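Local coordinates for cellulase CEL9M (Clostridium cellulolyticum, PDB 1IA7), which probably catalyses the endohydrolysis of beta-1,4-glucosidic linkages in cellulose and related beta-glucans, as a glycoside hydrolase of family 9, at residues 58-63 with 126-131; 246-251 with 274-279; 361-366 with 404-409; 368-373 with 380-385. All coordinates share one frame; numbering follows the deposited sequence.

How the contacts relate
Contacts 1, 3 and 4 form one cluster around two bound glucose units. The centres of contact 1 and contact 3 are about 12 Å apart, those of contact 1 and contact 4 about 13 Å, and those of contact 3 and contact 4 about 10 Å. Contacts 1 and 3 share the glucose of chain B and are joined by Arg-365, whose NE reaches Tyr-128 O at 2.7 Å; contacts 3 and 4 share the glucose of chain C. Trp-129 ties contact 1 to contact 4, its NE1 lying 3.0 Å from Asn-368 OD1. Glu-410 and Asp-401, predicted active-site residues, border contact 3. Contact 2 stands apart, its centre about 39 Å from that of contact 1 and on the opposite side of the chain's centre.

Contact 1: residues 58-63 with 126-131; sequences GDHVKF and HTYWGA. With BGC (beta-D-glucopyranose), chain B.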
# COMPACT_ATOMS: atom_id res chain seq x y z
N GLY A 58 -11.88 -3.24 -4.85
CA GLY A 58 -13.17 -3.91 -4.77
C GLY A 58 -13.33 -4.72 -6.04
O GLY A 58 -14.26 -5.52 -6.17
N ASP A 59 -12.42 -4.49 -6.98
CA ASP A 59 -12.40 -5.20 -8.25
C ASP A 59 -11.39 -6.33 -8.19
O ASP A 59 -10.82 -6.62 -7.13
CB ASP A 59 -12.06 -4.23 -9.39
CG ASP A 59 -10.72 -3.54 -9.18
OD1 ASP A 59 -10.09 -3.76 -8.13
OD2 ASP A 59 -10.30 -2.78 -10.08
N HIS A 60 -11.12 -6.97 -9.33
CA HIS A 60 -10.21 -8.10 -9.33
C HIS A 60 -8.94 -7.98 -10.16
O HIS A 60 -8.16 -8.93 -10.23
CB HIS A 60 -10.99 -9.35 -9.72
CG HIS A 60 -12.12 -9.65 -8.78
ND1 HIS A 60 -13.29 -10.25 -9.18
CD2 HIS A 60 -12.25 -9.41 -7.45
CE1 HIS A 60 -14.10 -10.37 -8.14
NE2 HIS A 60 -13.49 -9.87 -7.08
N VAL A 61 -8.72 -6.83 -10.79
CA VAL A 61 -7.52 -6.64 -11.59
C VAL A 61 -6.31 -6.50 -10.67
O VAL A 61 -6.44 -6.05 -9.53
CB VAL A 61 -7.62 -5.35 -12.45
CG1 VAL A 61 -6.30 -5.10 -13.18
CG2 VAL A 61 -8.76 -5.47 -13.45
N LYS A 62 -5.15 -6.91 -11.16
CA LYS A 62 -3.93 -6.79 -10.38
C LYS A 62 -3.10 -5.69 -11.05
O LYS A 62 -2.45 -5.94 -12.06
CB LYS A 62 -3.18 -8.13 -10.34
CG LYS A 62 -4.00 -9.22 -9.65
CD LYS A 62 -3.24 -10.53 -9.44
CE LYS A 62 -3.00 -11.26 -10.76
NZ LYS A 62 -2.58 -12.67 -10.52
N PHE A 63 -3.18 -4.48 -10.50
CA PHE A 63 -2.47 -3.31 -11.02
C PHE A 63 -1.07 -3.21 -10.41
O PHE A 63 -0.93 -3.11 -9.20
CB PHE A 63 -3.25 -2.03 -10.70
CG PHE A 63 -4.53 -1.87 -11.49
CD1 PHE A 63 -4.50 -1.50 -12.84
CD2 PHE A 63 -5.77 -2.06 -10.89
CE1 PHE A 63 -5.67 -1.33 -13.57
CE2 PHE A 63 -6.95 -1.89 -11.61
CZ PHE A 63 -6.90 -1.53 -12.95
N HIS A 126 -14.66 -4.39 -14.53
CA HIS A 126 -15.66 -3.63 -13.79
C HIS A 126 -17.10 -3.83 -14.25
O HIS A 126 -18.03 -3.44 -13.55
CB HIS A 126 -15.27 -2.15 -13.80
CG HIS A 126 -13.99 -1.86 -13.09
ND1 HIS A 126 -13.42 -0.61 -13.05
CD2 HIS A 126 -13.16 -2.67 -12.38
CE1 HIS A 126 -12.30 -0.65 -12.35
NE2 HIS A 126 -12.13 -1.89 -11.93
N THR A 127 -17.28 -4.43 -15.42
CA THR A 127 -18.63 -4.68 -15.92
C THR A 127 -19.15 -5.96 -15.29
O THR A 127 -20.30 -6.35 -15.49
CB THR A 127 -18.65 -4.86 -17.45
OG1 THR A 127 -17.95 -6.06 -17.80
CG2 THR A 127 -18.00 -3.67 -18.14
N TYR A 128 -18.29 -6.62 -14.51
CA TYR A 128 -18.63 -7.87 -13.83
C TYR A 128 -18.84 -7.65 -12.34
O TYR A 128 -18.11 -6.89 -11.71
CB TYR A 128 -17.51 -8.89 -14.02
CG TYR A 128 -17.65 -10.15 -13.18
CD1 TYR A 128 -18.51 -11.17 -13.56
CD2 TYR A 128 -16.91 -10.31 -12.01
CE1 TYR A 128 -18.64 -12.34 -12.79
CE2 TYR A 128 -17.03 -11.47 -11.23
CZ TYR A 128 -17.89 -12.48 -11.64
OH TYR A 128 -18.02 -13.63 -10.89
N TRP A 129 -19.84 -8.32 -11.78
CA TRP A 129 -20.09 -8.22 -10.34
C TRP A 129 -20.50 -9.58 -9.80
O TRP A 129 -21.61 -10.05 -10.04
CB TRP A 129 -21.18 -7.19 -10.02
CG TRP A 129 -21.24 -6.88 -8.56
CD1 TRP A 129 -21.82 -7.64 -7.58
CD2 TRP A 129 -20.60 -5.79 -7.89
NE1 TRP A 129 -21.57 -7.09 -6.35
CE2 TRP A 129 -20.83 -5.95 -6.51
CE3 TRP A 129 -19.85 -4.68 -8.33
CZ2 TRP A 129 -20.33 -5.06 -5.55
CZ3 TRP A 129 -19.36 -3.79 -7.38
CH2 TRP A 129 -19.61 -3.98 -6.00
N GLY A 130 -19.58 -10.21 -9.08
CA GLY A 130 -19.82 -11.51 -8.51
C GLY A 130 -18.58 -11.97 -7.77
O GLY A 130 -17.64 -11.20 -7.59
N ALA A 131 -18.56 -13.23 -7.35
CA ALA A 131 -17.42 -13.77 -6.63
C ALA A 131 -16.22 -13.96 -7.56
O ALA A 131 -16.38 -14.36 -8.72
CB ALA A 131 -17.79 -15.10 -5.98
C2 BGC B . -15.47 -0.55 -9.92
C3 BGC B . -14.51 0.05 -8.89
C4 BGC B . -13.91 1.37 -9.41
C5 BGC B . -15.03 2.31 -9.86
C6 BGC B . -14.50 3.59 -10.47
C1 BGC B . -16.51 0.49 -10.36
O2 BGC B . -16.13 -1.66 -9.35
O3 BGC B . -13.47 -0.87 -8.61
O4 BGC B . -13.16 1.99 -8.37
O5 BGC B . -15.85 1.67 -10.86
O6 BGC B . -13.71 3.33 -11.62
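His-126 NE2 donates to Asp-59 OD2 over 2.8 Å, and the angle of 166° at the hydrogen shows a nearly straight bond, a His-carboxylate hydrogen bond at the wall of the sugar-binding cleft of the family 9 domain. The oxygen lies close to the imidazole plane and is approached on its anti side, while the two flat groups are turned 40° against each other. Chi1 of 58° sets CG between the backbone N and carbonyl carbon, swinging the carboxylate so that OD2 reaches NE2. Asp-59 OD1 accepts from the backbone N of Ala-57, so each carboxylate oxygen has a donor and the rotation of the group is fixed. Asp-59 CB also packs 3.5 Å from His-126 CD2. One face of the same imidazole meets the glucose of chain B, whose C2 sits 3.7 Å above the ring centre.

Farther along, the His-60 ring turns its edge to the other segment, CE1 lying 3.7 Å from Gly-130 O; its ND1 bonds to Gln-135. Tyr-128 OH donates to Ala-131 O over 2.8 Å, which folds the phenol back over Gly-130. Gripped at its edge by a carboxylate that is itself anchored, the His-126 ring is held with a face set against the sugar.

Contact 2: residues 246-251 with 274-279; sequences NKMQDK and QIYKDA
A loop packing on the first turns of a helix makes this contact, in the helical scaffold of the family 9 catalytic domain, an (alpha/alpha)6 barrel. Residues 246-251 run past the start of helix 274-289, and Met-248 carries most of the apolar contact. Its chi1 of -58° places CG beside the backbone N, and the bend at chi3 (-86°) brings the methyl CE into the angle between two helix side chains. CE lies 3.7 Å from Ile-275 CG1 and 3.6 Å from Tyr-276 CD1, the methionine crossing the isoleucine at about a right angle. Ile-275 CG2 in turn covers one face of the Tyr-276 ring, so these three side chains pack together. Closer to the backbone, Met-248 CB meets Ala-279 CB at 3.9 Å.

The small alanine lets the chains come near: Ala-279 CA makes a CA-H...O contact of 3.4 Å with Met-248 O, with 142° at the hydrogen. A water completes the polar side. It donates to Met-248 O and, over 2.8 Å, to Ala-279 O, and accepts from Asp-250 N, thus bridging the two segments. Farther along the same helix, Asn-283 ND2 bonds directly to Asp-250 O. Around this seam, Tyr-276 packs on helix 260-271 and its OH bonds to Glu-234 of helix 228-236.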
# COMPACT_ATOMS: atom_id res chain seq x y z
N ASN A 246 16.78 22.88 -6.43
CA ASN A 246 16.14 21.58 -6.36
C ASN A 246 15.31 21.40 -5.09
O ASN A 246 15.17 20.29 -4.59
CB ASN A 246 17.20 20.47 -6.44
CG ASN A 246 17.66 20.20 -7.86
OD1 ASN A 246 18.76 19.70 -8.08
ND2 ASN A 246 16.81 20.52 -8.83
N LYS A 247 14.77 22.50 -4.57
CA LYS A 247 13.96 22.43 -3.36
C LYS A 247 12.75 21.52 -3.56
O LYS A 247 12.05 21.61 -4.57
CB LYS A 247 13.49 23.82 -2.93
CG LYS A 247 12.57 24.52 -3.93
CD LYS A 247 12.12 25.89 -3.44
CE LYS A 247 11.25 26.58 -4.48
NZ LYS A 247 10.71 27.89 -4.02
N MET A 248 12.52 20.64 -2.60
CA MET A 248 11.41 19.69 -2.65
C MET A 248 10.37 20.07 -1.61
O MET A 248 10.61 19.98 -0.41
CB MET A 248 11.92 18.28 -2.37
CG MET A 248 13.00 17.83 -3.34
SD MET A 248 13.77 16.30 -2.81
CE MET A 248 15.02 16.94 -1.71
N GLN A 249 9.21 20.50 -2.09
CA GLN A 249 8.12 20.90 -1.22
C GLN A 249 6.87 20.14 -1.64
O GLN A 249 6.06 20.62 -2.44
CB GLN A 249 7.89 22.41 -1.34
CG GLN A 249 9.19 23.21 -1.23
CD GLN A 249 8.96 24.70 -1.31
OE1 GLN A 249 8.13 25.18 -2.08
NE2 GLN A 249 9.71 25.46 -0.52
N ASP A 250 6.72 18.93 -1.10
CA ASP A 250 5.58 18.09 -1.43
C ASP A 250 4.37 18.46 -0.60
O ASP A 250 4.38 18.33 0.62
CB ASP A 250 5.93 16.62 -1.18
CG ASP A 250 4.94 15.67 -1.82
OD1 ASP A 250 3.72 15.91 -1.69
OD2 ASP A 250 5.37 14.68 -2.45
N LYS A 251 3.31 18.92 -1.27
CA LYS A 251 2.07 19.31 -0.61
C LYS A 251 1.08 18.14 -0.59
O LYS A 251 -0.11 18.33 -0.38
CB LYS A 251 1.40 20.48 -1.32
CG LYS A 251 2.17 21.80 -1.31
CD LYS A 251 1.36 22.84 -2.08
CE LYS A 251 2.09 24.17 -2.18
NZ LYS A 251 1.35 25.11 -3.07
N GLN A 274 20.95 18.61 4.72
CA GLN A 274 19.89 19.56 5.03
C GLN A 274 18.79 19.62 3.97
O GLN A 274 17.63 19.83 4.30
CB GLN A 274 20.49 20.96 5.22
CG GLN A 274 19.54 21.93 5.90
CD GLN A 274 19.11 21.43 7.26
OE1 GLN A 274 19.94 21.03 8.08
NE2 GLN A 274 17.80 21.45 7.52
N ILE A 275 19.16 19.45 2.71
CA ILE A 275 18.18 19.49 1.62
C ILE A 275 17.03 18.51 1.89
O ILE A 275 15.86 18.83 1.64
CB ILE A 275 18.84 19.17 0.25
CG1 ILE A 275 17.80 19.23 -0.88
CG2 ILE A 275 19.49 17.81 0.28
CD1 ILE A 275 17.31 20.63 -1.20
N TYR A 276 17.36 17.34 2.41
CA TYR A 276 16.35 16.32 2.69
C TYR A 276 15.60 16.61 3.98
O TYR A 276 14.40 16.34 4.08
CB TYR A 276 17.01 14.94 2.75
CG TYR A 276 17.76 14.61 1.48
CD1 TYR A 276 17.13 14.69 0.24
CD2 TYR A 276 19.11 14.25 1.52
CE1 TYR A 276 17.83 14.43 -0.94
CE2 TYR A 276 19.82 13.99 0.35
CZ TYR A 276 19.17 14.08 -0.88
OH TYR A 276 19.87 13.84 -2.04
N LYS A 277 16.29 17.15 4.98
CA LYS A 277 15.65 17.49 6.24
C LYS A 277 14.66 18.62 5.97
O LYS A 277 13.60 18.68 6.59
CB LYS A 277 16.68 17.95 7.28
CG LYS A 277 17.61 16.84 7.77
CD LYS A 277 18.62 17.36 8.79
CE LYS A 277 19.60 16.26 9.19
NZ LYS A 277 20.65 16.73 10.13
N ASP A 278 15.00 19.51 5.05
CA ASP A 278 14.10 20.61 4.70
C ASP A 278 12.84 20.07 4.02
O ASP A 278 11.73 20.51 4.31
CB ASP A 278 14.78 21.61 3.76
CG ASP A 278 15.87 22.43 4.45
OD1 ASP A 278 15.85 22.53 5.69
OD2 ASP A 278 16.74 22.98 3.73
N ALA A 279 13.01 19.11 3.11
CA ALA A 279 11.87 18.53 2.40
C ALA A 279 10.90 17.90 3.40
O ALA A 279 9.70 18.17 3.37
CB ALA A 279 12.35 17.49 1.40
O HOH W 1 8.61 17.78 0.83

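Contact 3: residues 361-366 with 404-409; sequences HPHHRA and NQYQYT. With BGC (beta-D-glucopyranose), chain B; BGC (beta-D-glucopyranose), chain C.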
# COMPACT_ATOMS: atom_id res chain seq x y z
N HIS A 361 -22.04 -1.38 3.58
CA HIS A 361 -22.14 -1.45 2.12
C HIS A 361 -20.77 -1.23 1.47
O HIS A 361 -20.60 -0.31 0.66
CB HIS A 361 -23.11 -0.38 1.60
CG HIS A 361 -24.53 -0.60 1.99
ND1 HIS A 361 -25.33 -1.54 1.37
CD2 HIS A 361 -25.30 -0.02 2.94
CE1 HIS A 361 -26.54 -1.52 1.92
NE2 HIS A 361 -26.54 -0.61 2.88
N PRO A 362 -19.78 -2.07 1.80
CA PRO A 362 -18.46 -1.88 1.19
C PRO A 362 -18.47 -2.16 -0.32
O PRO A 362 -19.17 -3.06 -0.78
CB PRO A 362 -17.58 -2.86 1.96
CG PRO A 362 -18.54 -3.98 2.28
CD PRO A 362 -19.77 -3.22 2.72
N HIS A 363 -17.71 -1.37 -1.08
CA HIS A 363 -17.63 -1.59 -2.52
C HIS A 363 -16.57 -2.66 -2.72
O HIS A 363 -15.44 -2.38 -3.11
CB HIS A 363 -17.22 -0.30 -3.24
CG HIS A 363 -17.30 -0.41 -4.74
ND1 HIS A 363 -18.49 -0.44 -5.42
CD2 HIS A 363 -16.33 -0.54 -5.67
CE1 HIS A 363 -18.26 -0.58 -6.71
NE2 HIS A 363 -16.95 -0.65 -6.89
N HIS A 364 -16.94 -3.91 -2.43
CA HIS A 364 -16.03 -5.04 -2.55
C HIS A 364 -16.84 -6.23 -3.04
O HIS A 364 -17.74 -6.71 -2.35
CB HIS A 364 -15.41 -5.31 -1.17
CG HIS A 364 -14.26 -6.27 -1.19
ND1 HIS A 364 -14.43 -7.63 -1.16
CD2 HIS A 364 -12.92 -6.06 -1.19
CE1 HIS A 364 -13.25 -8.23 -1.13
NE2 HIS A 364 -12.31 -7.29 -1.15
N ARG A 365 -16.52 -6.70 -4.24
CA ARG A 365 -17.25 -7.81 -4.84
C ARG A 365 -17.33 -9.09 -4.00
O ARG A 365 -18.42 -9.59 -3.76
CB ARG A 365 -16.69 -8.11 -6.24
CG ARG A 365 -17.03 -7.03 -7.26
CD ARG A 365 -16.27 -7.18 -8.57
NE ARG A 365 -16.69 -6.20 -9.58
CZ ARG A 365 -16.45 -4.89 -9.51
NH1 ARG A 365 -15.79 -4.37 -8.48
NH2 ARG A 365 -16.88 -4.08 -10.49
N ALA A 366 -16.20 -9.61 -3.53
CA ALA A 366 -16.23 -10.84 -2.74
C ALA A 366 -17.04 -10.70 -1.44
O ALA A 366 -17.87 -11.55 -1.13
CB ALA A 366 -14.81 -11.31 -2.41
N ASN A 404 -22.69 2.30 -4.23
CA ASN A 404 -22.53 3.08 -5.46
C ASN A 404 -21.59 4.27 -5.27
O ASN A 404 -20.94 4.71 -6.22
CB ASN A 404 -23.88 3.59 -5.97
CG ASN A 404 -24.70 2.49 -6.61
OD1 ASN A 404 -24.21 1.75 -7.47
ND2 ASN A 404 -25.96 2.38 -6.22
N GLN A 405 -21.53 4.78 -4.05
CA GLN A 405 -20.66 5.91 -3.73
C GLN A 405 -19.26 5.36 -3.47
O GLN A 405 -18.85 5.23 -2.32
CB GLN A 405 -21.16 6.63 -2.48
CG GLN A 405 -22.65 6.97 -2.48
CD GLN A 405 -22.97 8.29 -3.17
OE1 GLN A 405 -22.55 8.53 -4.30
NE2 GLN A 405 -23.72 9.15 -2.49
N TYR A 406 -18.53 5.04 -4.54
CA TYR A 406 -17.19 4.48 -4.41
C TYR A 406 -16.29 5.36 -3.55
O TYR A 406 -15.48 4.85 -2.77
CB TYR A 406 -16.52 4.32 -5.79
CG TYR A 406 -17.44 4.00 -6.94
CD1 TYR A 406 -18.38 2.98 -6.84
CD2 TYR A 406 -17.34 4.71 -8.14
CE1 TYR A 406 -19.22 2.67 -7.92
CE2 TYR A 406 -18.17 4.41 -9.22
CZ TYR A 406 -19.11 3.39 -9.10
OH TYR A 406 -19.94 3.09 -10.16
N GLN A 407 -16.44 6.67 -3.69
CA GLN A 407 -15.64 7.64 -2.95
C GLN A 407 -15.66 7.38 -1.45
O GLN A 407 -14.65 7.57 -0.76
CB GLN A 407 -16.13 9.06 -3.21
CG GLN A 407 -15.37 10.13 -2.46
CD GLN A 407 -16.03 11.50 -2.53
OE1 GLN A 407 -16.21 12.07 -3.61
NE2 GLN A 407 -16.39 12.05 -1.37
N TYR A 408 -16.81 6.95 -0.94
CA TYR A 408 -16.98 6.69 0.48
C TYR A 408 -16.75 5.23 0.89
O TYR A 408 -16.12 4.95 1.91
CB TYR A 408 -18.39 7.06 0.94
CG TYR A 408 -18.80 8.50 0.77
CD1 TYR A 408 -19.10 9.03 -0.49
CD2 TYR A 408 -18.93 9.34 1.88
CE1 TYR A 408 -19.52 10.35 -0.63
CE2 TYR A 408 -19.34 10.65 1.75
CZ TYR A 408 -19.64 11.16 0.50
OH TYR A 408 -20.07 12.47 0.38
N THR A 409 -17.26 4.31 0.08
CA THR A 409 -17.20 2.89 0.42
C THR A 409 -16.18 1.93 -0.19
O THR A 409 -16.17 0.76 0.16
CB THR A 409 -18.56 2.25 0.17
OG1 THR A 409 -18.89 2.38 -1.21
CG2 THR A 409 -19.63 2.95 1.02
C2 BGC B . -15.47 -0.55 -9.92
C3 BGC B . -14.51 0.05 -8.89
C4 BGC B . -13.91 1.37 -9.41
C5 BGC B . -15.03 2.31 -9.86
C6 BGC B . -14.50 3.59 -10.47
C1 BGC B . -16.51 0.49 -10.36
O2 BGC B . -16.13 -1.66 -9.35
O3 BGC B . -13.47 -0.87 -8.61
O4 BGC B . -13.16 1.99 -8.37
O5 BGC B . -15.85 1.67 -10.86
O6 BGC B . -13.71 3.33 -11.62
C2 BGC C . -19.79 1.86 -13.49
C3 BGC C . -18.44 1.27 -13.08
C4 BGC C . -18.53 0.65 -11.68
C5 BGC C . -19.70 -0.35 -11.62
C6 BGC C . -19.92 -0.91 -10.23
C1 BGC C . -20.88 0.79 -13.36
O1 BGC C . -22.12 1.35 -13.67
O2 BGC C . -19.73 2.34 -14.82
O3 BGC C . -17.45 2.29 -13.10
O4 BGC C . -17.29 -0.04 -11.38
O5 BGC C . -20.93 0.30 -12.02
O6 BGC C . -20.22 0.12 -9.30
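His-363 and Tyr-406 meet obliquely in the substrate cleft of the family 9 (alpha/alpha)6-barrel domain, with centroids 4.8 Å apart and planes at 53°. Tyr-406 CD1 stands 3.5 Å above the imidazole plane, toward its rim. CG of His-363 is anti to the backbone N (chi1 -172°), which directs the ring at the tyrosine and the sugars, and ND1 is held by Ala-403 O. On the far side of the Tyr-406 ring from Asn-404 O, the glucose of chain B places C5 3.7 Å above the plane, toward the rim, so the ring packs against that sugar. Tyr-406 OH shares a hydrogen bond with O6 of the chain C glucose.

O2 of the chain B glucose is gripped by three nitrogens: His-363 NE2 at 2.8 Å, Arg-365 NH2 at 2.8 Å and Arg-365 NH1 at 2.9 Å. The extended arginine presents its guanidinium edge, with NH1 braced by Gly-58 O. Glu-410, a predicted active-site residue, touches His-363 and also bonds to the sugar.

The backbones are also joined, His-363 N donating to Thr-409 O over 2.9 Å at 178°.

Contact 4: residues 368-373 with 380-385; sequences NGYTYA and PAKHLL. With BGC (beta-D-glucopyranose), chain C.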
# COMPACT_ATOMS: atom_id res chain seq x y z
N ASN A 368 -19.34 -8.38 -0.69
CA ASN A 368 -20.74 -8.08 -1.00
C ASN A 368 -21.50 -9.39 -1.15
O ASN A 368 -22.58 -9.56 -0.57
CB ASN A 368 -20.84 -7.27 -2.30
CG ASN A 368 -22.28 -7.04 -2.74
OD1 ASN A 368 -22.76 -7.69 -3.67
ND2 ASN A 368 -22.97 -6.14 -2.06
N GLY A 369 -20.94 -10.30 -1.92
CA GLY A 369 -21.54 -11.61 -2.11
C GLY A 369 -22.78 -11.73 -2.99
O GLY A 369 -23.38 -12.80 -3.02
N TYR A 370 -23.15 -10.67 -3.69
CA TYR A 370 -24.33 -10.70 -4.56
C TYR A 370 -23.92 -10.39 -6.00
O TYR A 370 -22.74 -10.21 -6.29
CB TYR A 370 -25.36 -9.67 -4.10
CG TYR A 370 -25.94 -9.94 -2.73
CD1 TYR A 370 -26.85 -10.98 -2.54
CD2 TYR A 370 -25.56 -9.18 -1.63
CE1 TYR A 370 -27.37 -11.25 -1.27
CE2 TYR A 370 -26.07 -9.44 -0.36
CZ TYR A 370 -26.97 -10.48 -0.19
OH TYR A 370 -27.47 -10.74 1.06
N THR A 371 -24.90 -10.33 -6.90
CA THR A 371 -24.63 -10.03 -8.31
C THR A 371 -25.42 -8.79 -8.74
O THR A 371 -26.16 -8.21 -7.94
CB THR A 371 -25.03 -11.20 -9.23
OG1 THR A 371 -26.46 -11.33 -9.23
CG2 THR A 371 -24.41 -12.50 -8.73
N TYR A 372 -25.27 -8.38 -10.00
CA TYR A 372 -25.99 -7.22 -10.52
C TYR A 372 -27.47 -7.54 -10.71
O TYR A 372 -28.29 -6.62 -10.85
CB TYR A 372 -25.42 -6.77 -11.87
CG TYR A 372 -24.16 -5.94 -11.82
CD1 TYR A 372 -23.97 -4.95 -10.85
CD2 TYR A 372 -23.17 -6.10 -12.80
CE1 TYR A 372 -22.83 -4.14 -10.86
CE2 TYR A 372 -22.04 -5.30 -12.82
CZ TYR A 372 -21.87 -4.32 -11.85
OH TYR A 372 -20.75 -3.52 -11.90
N ALA A 373 -27.80 -8.83 -10.73
CA ALA A 373 -29.16 -9.32 -10.92
C ALA A 373 -30.26 -8.26 -10.75
O ALA A 373 -30.48 -7.44 -11.64
CB ALA A 373 -29.43 -10.49 -9.98
N PRO A 380 -26.95 -5.02 1.89
CA PRO A 380 -25.79 -5.02 2.79
C PRO A 380 -24.89 -6.21 2.48
O PRO A 380 -25.37 -7.32 2.22
CB PRO A 380 -26.43 -5.14 4.18
CG PRO A 380 -27.74 -4.42 4.00
CD PRO A 380 -28.21 -4.96 2.66
N ALA A 381 -23.58 -5.98 2.49
CA ALA A 381 -22.61 -7.03 2.21
C ALA A 381 -22.93 -8.30 2.99
O ALA A 381 -23.23 -8.24 4.19
CB ALA A 381 -21.20 -6.55 2.54
N LYS A 382 -22.85 -9.44 2.32
CA LYS A 382 -23.14 -10.72 2.94
C LYS A 382 -22.07 -11.17 3.93
O LYS A 382 -22.36 -11.86 4.91
CB LYS A 382 -23.30 -11.78 1.83
CG LYS A 382 -23.85 -13.12 2.30
CD LYS A 382 -24.06 -14.06 1.11
CE LYS A 382 -25.06 -13.49 0.11
NZ LYS A 382 -25.18 -14.34 -1.11
N HIS A 383 -20.82 -10.76 3.69
CA HIS A 383 -19.71 -11.15 4.56
C HIS A 383 -19.02 -9.96 5.23
O HIS A 383 -19.06 -8.84 4.73
CB HIS A 383 -18.70 -11.95 3.75
CG HIS A 383 -19.30 -13.10 2.99
ND1 HIS A 383 -19.92 -14.16 3.61
CD2 HIS A 383 -19.38 -13.34 1.66
CE1 HIS A 383 -20.36 -15.00 2.70
NE2 HIS A 383 -20.05 -14.53 1.51
N LEU A 384 -18.37 -10.23 6.36
CA LEU A 384 -17.66 -9.21 7.12
C LEU A 384 -16.22 -9.06 6.61
O LEU A 384 -15.40 -9.97 6.74
CB LEU A 384 -17.64 -9.58 8.60
CG LEU A 384 -17.07 -8.55 9.58
CD1 LEU A 384 -17.86 -7.26 9.49
CD2 LEU A 384 -17.11 -9.11 11.00
N LEU A 385 -15.94 -7.90 6.03
CA LEU A 385 -14.62 -7.58 5.48
C LEU A 385 -13.73 -7.05 6.61
O LEU A 385 -13.31 -5.89 6.59
CB LEU A 385 -14.77 -6.53 4.38
CG LEU A 385 -13.60 -6.21 3.45
CD1 LEU A 385 -13.10 -7.48 2.79
CD2 LEU A 385 -14.05 -5.21 2.38
C2 BGC C . -19.79 1.86 -13.49
C3 BGC C . -18.44 1.27 -13.08
C4 BGC C . -18.53 0.65 -11.68
C5 BGC C . -19.70 -0.35 -11.62
C6 BGC C . -19.92 -0.91 -10.23
C1 BGC C . -20.88 0.79 -13.36
O1 BGC C . -22.12 1.35 -13.67
O2 BGC C . -19.73 2.34 -14.82
O3 BGC C . -17.45 2.29 -13.10
O4 BGC C . -17.29 -0.04 -11.38
O5 BGC C . -20.93 0.30 -12.02
O6 BGC C . -20.22 0.12 -9.30
O HOH W 2 -27.44 -8.86 2.94
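The Tyr-370 ring carries Lys-382 over one face and Pro-380 O at its edge. Lys-382 CE lies 3.9 Å from the ring centroid in a CH-pi contact. The ammonium NZ, 4.3 Å from that centroid, makes an off-centre cation-pi contact. Pro-380 O lies in the ring plane, 3.4 Å from Tyr-370 CE2. A water links Tyr-370 OH (2.7 Å) to that same carbonyl, donating to Pro-380 O. Two further rings lie to the sides: His-383, covered over part of one face by Lys-382 CG and stacked with Trp-34, and Tyr-372, which has C6 of the chain C glucose at its edge.

Lys-382 reaches the ring by starting with CG anti to its backbone N (chi1 -169°) and bending at chi3 (-61°). The same bend brings NZ to Gly-369 O at 3.0 Å, so the ammonium has both a carbonyl and a pi face as partners, which would be expected to favour its charged form. Its backbone joins in as well: Lys-382 N donates to Asn-368 O over 2.9 Å at 163°. Ala-381 CB rests 3.9 Å from Asn-368 CA, backed by Pro-362.

Asn-368 OD1 accepts from Tyr-370 N over 3.0 Å. This bond closes an Asx turn where helix 365-368 ends and Gly-369 takes a positive phi; an ST turn at Thr-371 follows, and the segment then leads to Tyr-372 at the rim of the sugar-binding cleft.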